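Local coordinates for protein uncharacterized HTH-type transcriptional regulator YydK (Bacillus subtilis subsp. subtilis, PDB 3BWG) that is an uncharacterized GntR-family regulator that probably binds DNA through a winged helix-turn-helix domain and controls transcription, with a UTRA domain as its likely effector-sensing part, at residues I78-N83 with S176-H181; L115-G118 with D122-Y125; R128-N133 with C138-Y143; T150-E155 with F162-E167; E205-L210 with F216-I221. All coordinates share one frame; numbering follows the deposited sequence.

All five contacts lie in or against one six-stranded antiparallel sheet and its flanking helices. Contacts 3 and 5 are hairpin pairings within it. Their centres lie about 14 Å apart, and strands 135-145 and 215-224 join them side by side. Contact 1 sets segment 78-83 against an edge strand of this sheet. The centres of contacts 1 and 5 are about 10 Å apart. Contact 2 shares strand 123-132 with contact 3. Contact 4 adds the short helices 154-157 and 161-167 and touches contacts 2 and 5. Along the chain, contacts 2, 3 and 4 are nested inside the loop closed by contact 1, and contact 5 follows. Contacts 1 and 5 both reach the second subunit.

Contact 1 of 5, residues I78-N83 with S176-H181; sequences ISLLSN and SDLFLH
L80 and L178 meet as the main pair of this buried contact. Their side chains slide past each other in opposite directions. The CD2 methyl of L178 does most of the touching. L178 CD2 sits 4.1 Å from L80 CG and 3.6 Å from L80 O. L80 carries CG anti to its own N (chi1 -178°), which sends the branch across to the strand. L178 has CG anti to the carbonyl carbon (chi1 -77°), which turns its CD2 toward L80. Strand 173-184 is the outermost strand of the UTRA sheet within this chain. An antiparallel strand of the second subunit pairs with it, so the sheet runs on across the interface. L81 CD2 reaches L178 CD2 at 4.2 Å, so two leucines share one branch. L80 CD2 lies 4.4 Å from L180 CD2, the loosest of the three pairs. No hydrogen bond crosses. Within the segment 78-83, S79 OG donates to L81 O at 2.7 Å and ties the turn together. F230 also packs on L80, and V232 on L81.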
# COMPACT_ATOMS: atom_id res chain seq x y z
N ILE B 78 2.37 11.23 2.74
CA ILE B 78 2.94 10.88 1.43
C ILE B 78 2.36 9.52 1.03
O ILE B 78 2.30 8.56 1.83
CB ILE B 78 4.49 10.76 1.45
CG1 ILE B 78 5.16 12.07 1.91
CG2 ILE B 78 5.04 10.27 0.06
CD1 ILE B 78 6.42 11.80 2.75
N SER B 79 1.89 9.48 -0.20
CA SER B 79 1.39 8.26 -0.77
C SER B 79 2.53 7.23 -0.89
O SER B 79 3.51 7.40 -1.61
CB SER B 79 0.75 8.57 -2.12
OG SER B 79 0.43 7.33 -2.72
N LEU B 80 2.43 6.17 -0.11
CA LEU B 80 3.50 5.19 -0.10
C LEU B 80 3.68 4.56 -1.49
O LEU B 80 4.81 4.37 -1.95
CB LEU B 80 3.20 4.13 0.95
CG LEU B 80 4.20 3.00 1.19
CD1 LEU B 80 5.50 3.46 1.82
CD2 LEU B 80 3.51 1.98 2.03
N LEU B 81 2.57 4.27 -2.18
CA LEU B 81 2.59 3.71 -3.52
C LEU B 81 2.50 4.84 -4.57
O LEU B 81 1.59 5.65 -4.52
CB LEU B 81 1.44 2.67 -3.71
CG LEU B 81 1.40 1.50 -2.68
CD1 LEU B 81 0.27 0.50 -2.95
CD2 LEU B 81 2.74 0.73 -2.60
N SER B 82 3.45 4.86 -5.50
CA SER B 82 3.57 5.96 -6.47
C SER B 82 2.49 5.86 -7.53
O SER B 82 2.25 4.77 -8.06
CB SER B 82 4.93 5.91 -7.19
OG SER B 82 5.97 5.52 -6.30
N ASN B 83 1.85 6.99 -7.83
CA ASN B 83 1.01 7.14 -9.04
C ASN B 83 -0.20 6.21 -9.08
O ASN B 83 -0.30 5.37 -9.98
CB ASN B 83 1.86 6.94 -10.32
CG ASN B 83 2.74 8.16 -10.66
OD1 ASN B 83 3.61 8.56 -9.88
ND2 ASN B 83 2.52 8.72 -11.84
N SER B 176 5.41 -2.47 -8.94
CA SER B 176 6.55 -2.36 -8.07
C SER B 176 6.32 -3.16 -6.77
O SER B 176 5.20 -3.29 -6.29
CB SER B 176 6.81 -0.88 -7.68
OG SER B 176 5.58 -0.32 -7.27
N ASP B 177 7.41 -3.64 -6.20
CA ASP B 177 7.44 -4.25 -4.88
C ASP B 177 8.19 -3.37 -3.88
O ASP B 177 9.31 -2.95 -4.16
CB ASP B 177 8.11 -5.62 -5.02
CG ASP B 177 7.37 -6.52 -6.05
OD1 ASP B 177 6.11 -6.52 -6.09
OD2 ASP B 177 8.05 -7.19 -6.85
N LEU B 178 7.59 -3.09 -2.71
CA LEU B 178 8.28 -2.34 -1.63
C LEU B 178 8.46 -3.21 -0.41
O LEU B 178 7.50 -3.91 -0.01
CB LEU B 178 7.52 -1.07 -1.23
CG LEU B 178 7.57 0.20 -2.09
CD1 LEU B 178 7.10 -0.10 -3.56
CD2 LEU B 178 6.78 1.37 -1.50
N PHE B 179 9.69 -3.20 0.14
CA PHE B 179 10.12 -3.89 1.33
C PHE B 179 10.47 -2.84 2.39
O PHE B 179 11.31 -1.94 2.14
CB PHE B 179 11.29 -4.83 1.01
CG PHE B 179 10.93 -5.83 -0.10
CD1 PHE B 179 10.17 -6.95 0.19
CD2 PHE B 179 11.30 -5.59 -1.42
CE1 PHE B 179 9.81 -7.86 -0.82
CE2 PHE B 179 10.94 -6.45 -2.44
CZ PHE B 179 10.20 -7.61 -2.14
N LEU B 180 9.75 -2.88 3.51
CA LEU B 180 9.82 -1.87 4.58
C LEU B 180 10.46 -2.43 5.84
O LEU B 180 10.10 -3.51 6.29
CB LEU B 180 8.41 -1.35 4.92
CG LEU B 180 7.72 -0.33 4.01
CD1 LEU B 180 7.24 -0.90 2.68
CD2 LEU B 180 6.55 0.25 4.74
N HIS B 181 11.40 -1.67 6.39
CA HIS B 181 12.16 -2.05 7.57
C HIS B 181 12.17 -0.82 8.48
O HIS B 181 12.20 0.30 8.01
CB HIS B 181 13.61 -2.48 7.22
CG HIS B 181 13.71 -3.44 6.07
ND1 HIS B 181 13.83 -3.03 4.76
CD2 HIS B 181 13.76 -4.80 6.04
CE1 HIS B 181 13.90 -4.09 3.96
NE2 HIS B 181 13.85 -5.17 4.71

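Contact 2 of 5, residues L115-G118 with D122-Y125; sequences LNIG and DIYY
The backbones of L115 and I123 stay well apart, their CA atoms 9.5 Å from each other, so side chains alone span the gap. The chain leaves helix 109-114 in a Schellman motif, with N116 at positive phi (60°), and then turns back toward strand 123-132. The CG2 methyl of I123 is the shared target. L115 CD1 meets I123 CG2 at 3.8 Å. I117 CD1 meets I123 CG2 at 3.5 Å, tighter than usual carbon contact. Both side chains cross that of I123 at about a right angle. I117 puts CG1 between N and the carbonyl carbon (chi1 52°), and its chain then runs out extended to CD1. A like torsion in I123 (chi1 54°) presents CG2 to L115 and I117. On the neighbouring strand 135-145, Y143 packs on L115 and I123, and T145 on L115 and I117. Y218 also touches L115. No hydrogen bond joins the two segments. The contact is purely apolar and depends on shape, with three branched side chains closing the helix-to-strand connection.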
# COMPACT_ATOMS: atom_id res chain seq x y z
N LEU B 115 17.59 -6.04 -9.78
CA LEU B 115 17.35 -5.67 -11.18
C LEU B 115 17.30 -6.86 -12.13
O LEU B 115 17.02 -6.70 -13.31
CB LEU B 115 18.43 -4.69 -11.64
CG LEU B 115 18.36 -3.32 -10.97
CD1 LEU B 115 19.58 -2.52 -11.40
CD2 LEU B 115 17.00 -2.58 -11.31
N ASN B 116 17.60 -8.06 -11.63
CA ASN B 116 17.69 -9.25 -12.47
C ASN B 116 18.72 -9.16 -13.54
O ASN B 116 18.43 -9.56 -14.67
CB ASN B 116 16.37 -9.47 -13.22
CG ASN B 116 15.56 -10.53 -12.64
OD1 ASN B 116 15.00 -10.37 -11.53
ND2 ASN B 116 15.51 -11.68 -13.33
N ILE B 117 19.88 -8.61 -13.26
CA ILE B 117 20.90 -8.49 -14.30
C ILE B 117 22.20 -9.22 -13.97
O ILE B 117 22.45 -9.61 -12.82
CB ILE B 117 21.20 -7.03 -14.65
CG1 ILE B 117 21.53 -6.22 -13.38
CG2 ILE B 117 20.05 -6.46 -15.48
CD1 ILE B 117 21.93 -4.77 -13.67
N GLY B 118 23.03 -9.40 -14.99
CA GLY B 118 24.39 -9.90 -14.76
C GLY B 118 25.16 -8.78 -14.07
O GLY B 118 24.82 -7.57 -14.21
N ASP B 122 26.10 -2.62 -17.10
CA ASP B 122 26.19 -1.25 -16.56
C ASP B 122 24.88 -0.78 -15.90
O ASP B 122 23.78 -1.06 -16.40
CB ASP B 122 26.52 -0.26 -17.67
CG ASP B 122 27.94 -0.38 -18.17
OD1 ASP B 122 28.77 -1.02 -17.49
OD2 ASP B 122 28.23 0.20 -19.23
N ILE B 123 25.00 -0.10 -14.77
CA ILE B 123 23.84 0.59 -14.21
C ILE B 123 24.19 2.06 -14.10
O ILE B 123 25.39 2.37 -14.04
CB ILE B 123 23.35 -0.03 -12.85
CG1 ILE B 123 24.45 -0.13 -11.78
CG2 ILE B 123 22.80 -1.45 -13.09
CD1 ILE B 123 24.54 1.04 -10.78
N TYR B 124 23.18 2.95 -14.13
CA TYR B 124 23.33 4.31 -13.58
C TYR B 124 23.15 4.27 -12.08
O TYR B 124 22.17 3.70 -11.59
CB TYR B 124 22.28 5.27 -14.10
CG TYR B 124 22.68 5.88 -15.38
CD1 TYR B 124 22.12 5.45 -16.59
CD2 TYR B 124 23.66 6.85 -15.40
CE1 TYR B 124 22.52 6.02 -17.78
CE2 TYR B 124 24.10 7.42 -16.59
CZ TYR B 124 23.52 7.01 -17.77
OH TYR B 124 23.95 7.59 -18.94
N TYR B 125 24.08 4.90 -11.35
CA TYR B 125 23.97 4.92 -9.90
C TYR B 125 23.66 6.31 -9.44
O TYR B 125 24.33 7.25 -9.83
CB TYR B 125 25.30 4.47 -9.28
CG TYR B 125 25.41 4.70 -7.79
CD1 TYR B 125 24.80 3.82 -6.89
CD2 TYR B 125 26.17 5.77 -7.27
CE1 TYR B 125 24.90 4.01 -5.54
CE2 TYR B 125 26.29 5.96 -5.89
CZ TYR B 125 25.63 5.07 -5.04
OH TYR B 125 25.70 5.17 -3.67

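Contact 3 of 5, residues R128-N133 with C138-Y143; sequences RVRYIN and CYEESY. With EDO (1,2-ethanediol), chain H.
R128 and E140 lie side by side and point the same way from a hydrogen-bonded pair of the hairpin. R128 is extended from CG to NE and brings its NE edge to one carboxylate oxygen. In this salt bridge R128 NE reaches E140 OE2 at 2.9 Å, and R128 NH2 reaches it at 3.2 Å. OE2 lies near the guanidinium plane, but NE meets it from above the carboxylate plane. The two planes are 59° apart. R130 bends at chi3 (70°), which lays its NE over the centre of the R128 guanidinium, 3.6 Å above the plane. E140 probably eases the charge of both arginines. C138 SG packs on R130 CG at 3.7 Å. R128 NH1 also bonds the carbonyls of V157 and H159, and R130 bonds S97 and E91. On the other face, the V129 and Y139 side chains cross at about a right angle, V129 CG2 lying 4.2 Å from Y139 CD1. An ethanediol, probably from the crystallisation liquor, packs on Y139 and bonds E141 OE2. R128 N bonds E140 O at 3.0 Å, with a return bond. Strands 123-132 and 135-145 form this hairpin, between strands 95-105 and 215-224. Y192 of helix 187-193 stacks on Y139.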
# COMPACT_ATOMS: atom_id res chain seq x y z
N ARG B 128 21.38 10.63 -3.56
CA ARG B 128 20.83 11.96 -3.39
C ARG B 128 20.08 12.13 -2.07
O ARG B 128 19.54 11.17 -1.48
CB ARG B 128 19.97 12.37 -4.61
CG ARG B 128 18.59 11.75 -4.72
CD ARG B 128 17.93 12.05 -6.04
NE ARG B 128 16.76 11.18 -6.18
CZ ARG B 128 15.72 11.39 -6.98
NH1 ARG B 128 15.67 12.46 -7.77
NH2 ARG B 128 14.73 10.51 -6.98
N VAL B 129 20.11 13.35 -1.57
CA VAL B 129 19.30 13.72 -0.42
C VAL B 129 18.17 14.51 -1.01
O VAL B 129 18.38 15.35 -1.91
CB VAL B 129 20.10 14.55 0.63
CG1 VAL B 129 19.22 14.94 1.87
CG2 VAL B 129 21.36 13.78 1.07
N ARG B 130 16.97 14.21 -0.54
CA ARG B 130 15.80 14.93 -1.00
C ARG B 130 15.19 15.77 0.13
O ARG B 130 15.37 15.43 1.30
CB ARG B 130 14.80 13.98 -1.66
CG ARG B 130 15.45 12.93 -2.55
CD ARG B 130 14.41 12.24 -3.43
NE ARG B 130 13.93 13.21 -4.45
CZ ARG B 130 12.83 13.04 -5.18
NH1 ARG B 130 12.09 11.93 -5.02
NH2 ARG B 130 12.48 13.96 -6.09
N TYR B 131 14.53 16.88 -0.23
CA TYR B 131 13.98 17.86 0.74
C TYR B 131 12.52 18.22 0.45
O TYR B 131 12.11 18.36 -0.71
CB TYR B 131 14.79 19.16 0.73
CG TYR B 131 16.25 19.02 1.03
CD1 TYR B 131 16.80 19.49 2.23
CD2 TYR B 131 17.11 18.45 0.09
CE1 TYR B 131 18.21 19.35 2.50
CE2 TYR B 131 18.47 18.31 0.32
CZ TYR B 131 19.02 18.73 1.51
OH TYR B 131 20.37 18.53 1.67
N ILE B 132 11.72 18.36 1.51
CA ILE B 132 10.35 18.85 1.38
C ILE B 132 10.27 20.09 2.18
O ILE B 132 10.49 20.08 3.39
CB ILE B 132 9.24 17.82 1.82
CG1 ILE B 132 9.71 16.85 2.93
CG2 ILE B 132 8.74 17.05 0.61
CD1 ILE B 132 9.42 17.31 4.36
N ASN B 133 10.03 21.20 1.47
CA ASN B 133 9.99 22.54 2.06
C ASN B 133 11.17 22.86 2.96
O ASN B 133 10.99 23.18 4.14
CB ASN B 133 8.67 22.76 2.81
CG ASN B 133 7.52 23.06 1.85
OD1 ASN B 133 7.44 24.17 1.28
ND2 ASN B 133 6.64 22.08 1.64
N CYS B 138 14.61 12.47 2.81
CA CYS B 138 15.22 11.17 2.69
C CYS B 138 16.62 11.24 2.12
O CYS B 138 17.04 12.28 1.62
CB CYS B 138 14.36 10.23 1.83
SG CYS B 138 14.19 10.73 0.08
N TYR B 139 17.30 10.12 2.23
CA TYR B 139 18.59 9.88 1.70
C TYR B 139 18.36 8.61 0.87
O TYR B 139 17.82 7.62 1.38
CB TYR B 139 19.59 9.63 2.87
CG TYR B 139 20.89 9.00 2.43
CD1 TYR B 139 21.70 9.62 1.47
CD2 TYR B 139 21.31 7.77 2.94
CE1 TYR B 139 22.87 9.03 1.01
CE2 TYR B 139 22.50 7.18 2.51
CZ TYR B 139 23.29 7.82 1.54
OH TYR B 139 24.48 7.27 1.08
N GLU B 140 18.75 8.66 -0.40
CA GLU B 140 18.49 7.58 -1.32
C GLU B 140 19.69 7.11 -2.15
O GLU B 140 20.52 7.89 -2.59
CB GLU B 140 17.32 7.97 -2.23
CG GLU B 140 17.34 7.38 -3.66
CD GLU B 140 16.31 8.01 -4.59
OE1 GLU B 140 15.92 7.37 -5.57
OE2 GLU B 140 15.85 9.13 -4.33
N GLU B 141 19.74 5.81 -2.41
CA GLU B 141 20.63 5.29 -3.41
C GLU B 141 19.71 4.55 -4.35
O GLU B 141 18.86 3.74 -3.90
CB GLU B 141 21.62 4.30 -2.79
CG GLU B 141 22.77 4.93 -2.02
CD GLU B 141 23.71 3.85 -1.43
OE1 GLU B 141 24.78 3.57 -2.03
OE2 GLU B 141 23.36 3.28 -0.38
N SER B 142 19.85 4.82 -5.65
CA SER B 142 19.14 4.01 -6.62
C SER B 142 20.01 3.55 -7.78
O SER B 142 21.06 4.11 -8.06
CB SER B 142 17.88 4.70 -7.11
OG SER B 142 18.12 6.06 -7.26
N TYR B 143 19.55 2.48 -8.42
CA TYR B 143 20.31 1.83 -9.45
C TYR B 143 19.40 1.56 -10.61
O TYR B 143 18.42 0.89 -10.47
CB TYR B 143 20.84 0.49 -8.94
CG TYR B 143 21.53 0.53 -7.59
CD1 TYR B 143 22.92 0.46 -7.50
CD2 TYR B 143 20.79 0.57 -6.41
CE1 TYR B 143 23.56 0.44 -6.25
CE2 TYR B 143 21.40 0.57 -5.18
CZ TYR B 143 22.78 0.52 -5.10
OH TYR B 143 23.38 0.52 -3.87
C1 EDO H . 19.40 4.47 1.92
O1 EDO H . 19.68 4.48 3.32
C2 EDO H . 20.72 4.57 1.19
O2 EDO H . 21.37 3.30 1.32

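Contact 4 of 5, residues T150-E155 with F162-E167; sequences TYLNNE and FHYIRE
Y164 reaches from helix 161-167 to the backbone of Y151 and the side chain of L152. Y164 OH lies 2.7 Å from Y151 O, a weak hydrogen bond. The ring follows the hydroxyl in, and Y164 CE2 is 3.0 Å from the same Y151 O. L152 then packs on the ring obliquely. L152 CD2 sits 3.8 Å from Y164 CE2 and 3.9 Å from Y164 CD2. Y151 adds only CB, 4.0 Å from Y164 OH. The tyrosine gets there because CG is anti to N (chi1 158°), which swings the ring off the helix toward the segment 150-155. L152 has CG anti to its carbonyl carbon (chi1 -72°), and this brings CD2 to the ring. With an alanine at Y164, Y151 O would probably lose this partner and the L152 methyl would be left without the ring it packs on. The next shell packs on these groups. L169 packs on Y164, and Y124 of strand 123-132 packs on both Y151 and L152. N153 is the N-cap of helix 154-157, with OD1 bonded to I156 N. Helix 161-167 itself rests on the sheet. I165 touches F216 and I173, and F162 meets F208 edge-to-face, so the contact joins the loop leading into helix 154-157 to helix 161-167, beside strands 173-184 and 215-224.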
# COMPACT_ATOMS: atom_id res chain seq x y z
N THR B 150 18.70 4.76 -20.68
CA THR B 150 19.92 4.72 -21.48
C THR B 150 20.84 5.90 -21.20
O THR B 150 22.05 5.80 -21.43
CB THR B 150 19.63 4.59 -22.98
OG1 THR B 150 18.57 5.48 -23.32
CG2 THR B 150 19.28 3.13 -23.36
N TYR B 151 20.25 7.02 -20.76
CA TYR B 151 21.00 8.20 -20.36
C TYR B 151 20.31 8.94 -19.21
O TYR B 151 19.08 9.05 -19.17
CB TYR B 151 21.23 9.13 -21.55
CG TYR B 151 22.15 10.31 -21.23
CD1 TYR B 151 23.54 10.14 -21.06
CD2 TYR B 151 21.62 11.59 -21.05
CE1 TYR B 151 24.37 11.24 -20.75
CE2 TYR B 151 22.42 12.69 -20.76
CZ TYR B 151 23.78 12.51 -20.60
OH TYR B 151 24.55 13.62 -20.31
N LEU B 152 21.13 9.42 -18.26
CA LEU B 152 20.68 10.25 -17.16
C LEU B 152 21.64 11.42 -17.02
O LEU B 152 22.84 11.31 -17.32
CB LEU B 152 20.60 9.45 -15.83
CG LEU B 152 19.46 8.41 -15.68
CD1 LEU B 152 19.57 7.56 -14.34
CD2 LEU B 152 18.11 9.11 -15.81
N ASN B 153 21.14 12.57 -16.57
CA ASN B 153 22.06 13.67 -16.24
C ASN B 153 21.69 14.35 -14.94
O ASN B 153 20.68 14.03 -14.34
CB ASN B 153 22.23 14.69 -17.37
CG ASN B 153 20.95 15.40 -17.72
OD1 ASN B 153 20.00 15.42 -16.96
ND2 ASN B 153 20.92 15.99 -18.90
N ASN B 154 22.53 15.28 -14.50
CA ASN B 154 22.27 15.96 -13.26
C ASN B 154 20.87 16.56 -13.17
O ASN B 154 20.21 16.43 -12.15
CB ASN B 154 23.34 17.01 -12.98
CG ASN B 154 23.81 16.95 -11.54
OD1 ASN B 154 23.50 17.85 -10.75
ND2 ASN B 154 24.50 15.84 -11.16
N GLU B 155 20.41 17.19 -14.25
CA GLU B 155 19.10 17.84 -14.26
C GLU B 155 17.92 16.86 -14.01
O GLU B 155 17.05 17.13 -13.18
CB GLU B 155 18.89 18.64 -15.54
CG GLU B 155 17.48 19.20 -15.67
CD GLU B 155 17.31 20.20 -16.80
OE1 GLU B 155 18.28 20.51 -17.52
OE2 GLU B 155 16.18 20.70 -16.95
N PHE B 162 11.24 9.45 -12.86
CA PHE B 162 10.13 8.73 -13.49
C PHE B 162 9.45 9.56 -14.54
O PHE B 162 8.99 9.02 -15.54
CB PHE B 162 9.09 8.30 -12.47
CG PHE B 162 9.48 7.07 -11.69
CD1 PHE B 162 10.74 6.50 -11.82
CD2 PHE B 162 8.62 6.53 -10.78
CE1 PHE B 162 11.11 5.40 -11.09
CE2 PHE B 162 9.01 5.40 -10.03
CZ PHE B 162 10.25 4.85 -10.21
N HIS B 163 9.38 10.88 -14.29
CA HIS B 163 8.91 11.78 -15.33
C HIS B 163 9.70 11.66 -16.63
O HIS B 163 9.07 11.58 -17.67
CB HIS B 163 8.82 13.25 -14.89
CG HIS B 163 8.21 14.12 -15.95
ND1 HIS B 163 6.84 14.21 -16.14
CD2 HIS B 163 8.78 14.87 -16.93
CE1 HIS B 163 6.60 15.02 -17.16
NE2 HIS B 163 7.75 15.42 -17.67
N TYR B 164 11.03 11.66 -16.58
CA TYR B 164 11.87 11.56 -17.78
C TYR B 164 11.68 10.20 -18.46
O TYR B 164 11.64 10.08 -19.68
CB TYR B 164 13.34 11.81 -17.44
CG TYR B 164 14.37 11.25 -18.42
CD1 TYR B 164 14.57 11.85 -19.70
CD2 TYR B 164 15.15 10.13 -18.07
CE1 TYR B 164 15.53 11.30 -20.62
CE2 TYR B 164 16.09 9.57 -18.96
CZ TYR B 164 16.29 10.15 -20.22
OH TYR B 164 17.28 9.58 -21.06
N ILE B 165 11.57 9.18 -17.62
CA ILE B 165 11.46 7.81 -18.06
C ILE B 165 10.22 7.64 -18.91
O ILE B 165 10.30 7.04 -19.98
CB ILE B 165 11.50 6.85 -16.86
CG1 ILE B 165 12.92 6.93 -16.27
CG2 ILE B 165 11.10 5.41 -17.28
CD1 ILE B 165 13.19 5.96 -15.15
N ARG B 166 9.10 8.20 -18.44
CA ARG B 166 7.81 8.10 -19.10
C ARG B 166 7.83 9.01 -20.32
O ARG B 166 7.65 8.56 -21.45
CB ARG B 166 6.64 8.52 -18.18
CG ARG B 166 6.34 7.62 -16.95
CD ARG B 166 5.16 8.23 -16.08
NE ARG B 166 5.58 9.02 -14.89
CZ ARG B 166 5.38 10.35 -14.70
NH1 ARG B 166 4.77 11.10 -15.62
NH2 ARG B 166 5.81 10.93 -13.58
N GLU B 167 8.11 10.29 -20.05
CA GLU B 167 7.94 11.35 -21.02
C GLU B 167 9.06 11.36 -22.05
O GLU B 167 8.78 11.44 -23.22
CB GLU B 167 7.82 12.70 -20.32
CG GLU B 167 6.71 13.57 -20.86
CD GLU B 167 5.31 12.92 -20.75
OE1 GLU B 167 4.89 12.52 -19.64
OE2 GLU B 167 4.61 12.84 -21.79

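Contact 5 of 5, residues E205-L210 with F216-I221; sequences ESIFHL and FDYSKI
Y218 and E205 meet through a very short hydrogen bond, Y218 OH to E205 OE2 at 2.4 Å. The carboxylate oxygen lies at the ring edge, in its plane. CG of Y218 is anti to N (chi1 172°), which lays the ring beside E205. Y218 OH also makes a weak hydrogen bond to E110, whose like charge lies close to E205 OE2. The other oxygen, E205 OE1, forms a salt bridge with R74 of the second subunit. A phenylalanine in place of Y218 would probably leave E205 OE2 without its hydroxyl donor. The backbone is an antiparallel hairpin, between strands 135-145 and 173-184 of the UTRA sheet. S206 N bonds S219 O at 3.0 Å, and S219 N bonds S206 O. F208 N bonds D217 O, but F208 O takes F216 N, each at 3.0 Å, so the ladder is interrupted at F216 as in a beta bulge. One water bridges S206 OG and S219 OG. K220 NZ is satisfied by E110 and Y203, and H209 ND1 by F175 O.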
# COMPACT_ATOMS: atom_id res chain seq x y z
N GLU B 205 13.25 -0.57 0.56
CA GLU B 205 13.74 -1.02 -0.74
C GLU B 205 12.63 -1.24 -1.73
O GLU B 205 11.66 -1.98 -1.44
CB GLU B 205 14.54 -2.30 -0.60
CG GLU B 205 15.75 -2.13 0.26
CD GLU B 205 16.25 -3.46 0.73
OE1 GLU B 205 15.73 -3.98 1.74
OE2 GLU B 205 17.11 -4.04 0.05
N SER B 206 12.76 -0.60 -2.90
CA SER B 206 11.76 -0.70 -3.93
C SER B 206 12.30 -1.32 -5.22
O SER B 206 13.40 -1.00 -5.67
CB SER B 206 11.19 0.68 -4.27
OG SER B 206 10.75 1.33 -3.09
N ILE B 207 11.49 -2.16 -5.85
CA ILE B 207 11.85 -2.63 -7.21
C ILE B 207 10.72 -2.19 -8.13
O ILE B 207 9.56 -2.60 -7.92
CB ILE B 207 12.08 -4.15 -7.30
CG1 ILE B 207 13.20 -4.59 -6.38
CG2 ILE B 207 12.49 -4.57 -8.69
CD1 ILE B 207 12.78 -4.78 -4.96
N PHE B 208 11.04 -1.33 -9.08
CA PHE B 208 10.07 -0.88 -10.08
C PHE B 208 10.29 -1.67 -11.37
O PHE B 208 11.43 -1.94 -11.76
CB PHE B 208 10.14 0.64 -10.28
CG PHE B 208 9.76 1.43 -9.05
CD1 PHE B 208 8.48 1.95 -8.91
CD2 PHE B 208 10.70 1.67 -8.03
CE1 PHE B 208 8.12 2.69 -7.75
CE2 PHE B 208 10.35 2.44 -6.87
CZ PHE B 208 9.05 2.91 -6.73
N HIS B 209 9.19 -2.07 -12.00
CA HIS B 209 9.25 -2.93 -13.19
C HIS B 209 8.62 -2.15 -14.34
O HIS B 209 7.70 -1.34 -14.12
CB HIS B 209 8.48 -4.27 -12.98
CG HIS B 209 9.01 -5.11 -11.85
ND1 HIS B 209 8.72 -4.85 -10.52
CD2 HIS B 209 9.82 -6.20 -11.84
CE1 HIS B 209 9.32 -5.73 -9.75
NE2 HIS B 209 10.03 -6.54 -10.52
N LEU B 210 9.06 -2.43 -15.56
CA LEU B 210 8.31 -2.01 -16.74
C LEU B 210 7.02 -2.88 -16.86
O LEU B 210 6.82 -3.88 -16.13
CB LEU B 210 9.16 -2.11 -18.01
CG LEU B 210 10.48 -1.32 -18.14
CD1 LEU B 210 11.18 -1.75 -19.40
CD2 LEU B 210 10.26 0.22 -18.13
N PHE B 216 13.61 -2.13 -13.75
CA PHE B 216 14.42 -1.03 -14.31
C PHE B 216 15.11 -0.16 -13.24
O PHE B 216 16.08 0.54 -13.55
CB PHE B 216 13.62 -0.14 -15.30
CG PHE B 216 12.56 0.73 -14.64
CD1 PHE B 216 12.86 2.03 -14.21
CD2 PHE B 216 11.27 0.27 -14.49
CE1 PHE B 216 11.90 2.85 -13.62
CE2 PHE B 216 10.28 1.09 -13.88
CZ PHE B 216 10.62 2.38 -13.44
N ASP B 217 14.60 -0.21 -12.01
CA ASP B 217 15.05 0.68 -10.91
C ASP B 217 14.97 -0.05 -9.55
O ASP B 217 13.93 -0.58 -9.20
CB ASP B 217 14.17 1.96 -10.92
CG ASP B 217 14.33 2.86 -9.67
OD1 ASP B 217 15.23 2.70 -8.84
OD2 ASP B 217 13.54 3.80 -9.55
N TYR B 218 16.09 -0.15 -8.85
CA TYR B 218 16.14 -0.64 -7.50
C TYR B 218 16.64 0.53 -6.68
O TYR B 218 17.70 1.09 -6.98
CB TYR B 218 17.14 -1.80 -7.38
CG TYR B 218 17.40 -2.25 -5.98
CD1 TYR B 218 16.35 -2.70 -5.17
CD2 TYR B 218 18.70 -2.27 -5.46
CE1 TYR B 218 16.57 -3.10 -3.87
CE2 TYR B 218 18.93 -2.68 -4.18
CZ TYR B 218 17.87 -3.11 -3.39
OH TYR B 218 18.10 -3.57 -2.10
N SER B 219 15.89 0.87 -5.64
CA SER B 219 16.27 1.97 -4.77
C SER B 219 16.26 1.56 -3.29
O SER B 219 15.52 0.63 -2.87
CB SER B 219 15.38 3.18 -5.03
OG SER B 219 14.12 2.99 -4.44
N LYS B 220 17.10 2.24 -2.52
CA LYS B 220 17.26 2.05 -1.08
C LYS B 220 17.11 3.41 -0.46
O LYS B 220 17.92 4.30 -0.72
CB LYS B 220 18.64 1.51 -0.80
CG LYS B 220 18.79 0.09 -1.32
CD LYS B 220 20.25 -0.27 -1.62
CE LYS B 220 21.17 -0.06 -0.45
NZ LYS B 220 21.29 -1.31 0.34
N ILE B 221 16.09 3.58 0.38
CA ILE B 221 15.79 4.90 0.93
C ILE B 221 15.57 4.89 2.44
O ILE B 221 14.88 4.02 2.99
CB ILE B 221 14.58 5.49 0.25
CG1 ILE B 221 14.75 5.42 -1.29
CG2 ILE B 221 14.36 6.97 0.75
CD1 ILE B 221 13.65 6.07 -2.10
O HOH W 1 13.12 2.49 -1.85